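Local atomic coordinates of oxaloacetate acetyl hydrolase (Cryphonectria parasitica, PDB entry 3LYE), a protein that belongs to the phosphoenolpyruvate phosphomutase family of TIM-barrel proteins and carries a metal site at the C-terminal ends of its parallel strands. Residues A93-G98 with A118-E123. Residues are numbered along the deposited sequence; the frame is centred on the assembly and turned at random.
With CA (calcium ion), chain B.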
loop_
_atom_site.group_PDB
_atom_site.type_symbol
_atom_site.label_atom_id
_atom_site.label_comp_id
_atom_site.label_asym_id
_atom_site.label_seq_id
_atom_site.Cartn_x
_atom_site.Cartn_y
_atom_site.Cartn_z
ATOM N N ALA A 93 -2.304 14.642 -13.314
ATOM C CA ALA A 93 -2.578 14.459 -11.910
ATOM C C ALA A 93 -2.045 15.585 -11.063
ATOM O O ALA A 93 -1.020 16.178 -11.367
ATOM C CB ALA A 93 -1.958 13.169 -11.411
ATOM N N ASP A 94 -2.796 15.917 -10.023
ATOM C CA ASP A 94 -2.339 16.893 -9.065
ATOM C C ASP A 94 -1.092 16.315 -8.385
ATOM O O ASP A 94 -1.067 15.102 -8.108
ATOM C CB ASP A 94 -3.447 17.012 -7.994
ATOM C CG ASP A 94 -3.230 18.094 -6.957
ATOM O OD1 ASP A 94 -2.176 18.765 -6.958
ATOM O OD2 ASP A 94 -4.177 18.268 -6.131
ATOM N N MET A 95 -0.037 17.116 -8.220
ATOM C CA MET A 95 1.132 16.681 -7.472
ATOM C C MET A 95 1.378 17.649 -6.289
ATOM O O MET A 95 2.436 17.656 -5.674
ATOM C CB MET A 95 2.393 16.382 -8.273
ATOM C CG MET A 95 3.048 17.575 -8.913
ATOM S SD MET A 95 4.666 17.201 -9.647
ATOM C CE MET A 95 5.661 17.147 -8.169
ATOM N N ASP A 96 0.379 18.489 -6.006
ATOM C CA ASP A 96 0.448 19.400 -4.879
ATOM C C ASP A 96 1.783 20.176 -4.865
ATOM O O ASP A 96 2.070 20.851 -5.853
ATOM C CB ASP A 96 0.160 18.602 -3.602
ATOM C CG ASP A 96 -1.226 18.047 -3.591
ATOM O OD1 ASP A 96 -2.138 18.839 -3.398
ATOM O OD2 ASP A 96 -1.409 16.845 -3.831
ATOM N N THR A 97 2.527 20.130 -3.764
ATOM C CA THR A 97 3.785 20.823 -3.678
ATOM C C THR A 97 4.972 19.839 -3.822
ATOM O O THR A 97 6.136 20.224 -3.664
ATOM C CB THR A 97 3.962 21.555 -2.359
ATOM O OG1 THR A 97 4.029 20.587 -1.334
ATOM C CG2 THR A 97 2.813 22.507 -2.029
ATOM N N GLY A 98 4.695 18.590 -4.189
ATOM C CA GLY A 98 5.759 17.623 -4.322
ATOM C C GLY A 98 6.011 16.804 -3.078
ATOM O O GLY A 98 6.933 16.007 -3.057
ATOM N N ALA A 118 0.765 11.308 -17.473
ATOM C CA ALA A 118 1.113 12.207 -18.574
ATOM C C ALA A 118 1.642 13.560 -18.198
ATOM O O ALA A 118 2.480 14.145 -18.912
ATOM C CB ALA A 118 -0.062 12.364 -19.523
ATOM N N GLY A 119 1.166 14.095 -17.104
ATOM C CA GLY A 119 1.583 15.393 -16.641
ATOM C C GLY A 119 1.044 15.645 -15.241
ATOM O O GLY A 119 0.248 14.856 -14.717
ATOM N N ALA A 120 1.472 16.739 -14.636
ATOM C CA ALA A 120 1.037 17.093 -13.298
ATOM C C ALA A 120 1.263 18.543 -13.000
ATOM O O ALA A 120 2.123 19.175 -13.605
ATOM C CB ALA A 120 1.843 16.272 -12.261
ATOM N N HIS A 121 0.476 19.092 -12.070
ATOM C CA HIS A 121 0.608 20.480 -11.622
ATOM C C HIS A 121 1.276 20.517 -10.251
ATOM O O HIS A 121 0.942 19.760 -9.327
ATOM C CB HIS A 121 -0.673 21.297 -11.733
ATOM C CG HIS A 121 -1.851 20.828 -10.935
ATOM N ND1 HIS A 121 -2.002 21.073 -9.588
ATOM C CD2 HIS A 121 -3.009 20.262 -11.347
ATOM C CE1 HIS A 121 -3.197 20.645 -9.206
ATOM N NE2 HIS A 121 -3.817 20.122 -10.245
ATOM N N LEU A 122 2.220 21.455 -10.151
ATOM C CA LEU A 122 3.088 21.683 -8.982
ATOM C C LEU A 122 2.949 23.135 -8.592
ATOM O O LEU A 122 3.194 24.007 -9.406
ATOM C CB LEU A 122 4.513 21.325 -9.430
ATOM C CG LEU A 122 5.655 21.581 -8.466
ATOM C CD1 LEU A 122 5.419 20.917 -7.134
ATOM C CD2 LEU A 122 6.955 21.054 -9.097
ATOM N N GLU A 123 2.575 23.371 -7.345
ATOM C CA GLU A 123 2.291 24.685 -6.831
ATOM C C GLU A 123 3.258 25.295 -5.873
ATOM O O GLU A 123 4.241 24.680 -5.466
ATOM C CB GLU A 123 0.876 24.624 -6.199
ATOM C CG GLU A 123 0.846 23.889 -4.869
ATOM C CD GLU A 123 -0.484 23.208 -4.549
ATOM O OE1 GLU A 123 -0.773 23.027 -3.354
ATOM O OE2 GLU A 123 -1.205 22.806 -5.472
HETATM CA CA CA B . -4.158 19.828 -4.182
HETATM O O HOH W 1 -3.075 21.057 -5.894
HETATM O O HOH W 2 -0.214 21.742 -7.663
HETATM O O HOH W 3 -3.118 21.707 -2.973
HETATM O O HOH W 4 -5.149 18.085 -3.007
HETATM O O HOH W 5 -5.693 21.061 -2.593
HETATM O O HOH W 6 -5.651 20.180 -5.455
#
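Asp94 lies against His121 beside a hydrated calcium ion. With CG anti to its backbone N (chi1 -174°), Asp94 reaches over to the ring, its OD1 lying 3.1 Å from His121 CE1 and the carboxylate turned 28° from the ring plane. Asp94 CA lies over one ring face, offset toward the rim, in a CH-pi contact 3.9 Å from the centroid.

Asp94 OD2 coordinates the calcium at 2.5 Å and Asp96 OD1 does so at 2.4 Å; five waters complete the seven ligands. One of those waters, 3, also donates to Glu123 OE1, placing this carboxylate in the second shell. Another, water 1, lies within hydrogen-bonding distance of Asp94 OD1 and Glu123 OE2, oxygens 4.4 Å apart, though it has more acceptors in reach than protons.

Tyr50 OH bonds to His121 NE2, while water 2 sits among His121 ND1, Glu123 OE2 and Asp96 O, again with more acceptors around it than protons. The backbone N of Asp96 closes an Asx turn on Asp94 OD1, meeting it from 42° above the carboxylate plane.

Further out, parallel pairing of strands 91-94 and 119-122, in a beta-alpha-beta unit, sets the register: Ala93 N donates to Gly119 O and Met95 N to His121 O (3.0 Å). Farther along, Glu123 N donates to Asp96 O (3.0 Å), tying down the Met95–Gly98 type II' turn. Away from the metal, Met95 CG packs on Ala120 CB.

Gathering three carboxylates here probably depends on the cation and its waters to offset their repulsion, with Arg168 a weak, long-range counter-charge to Glu123.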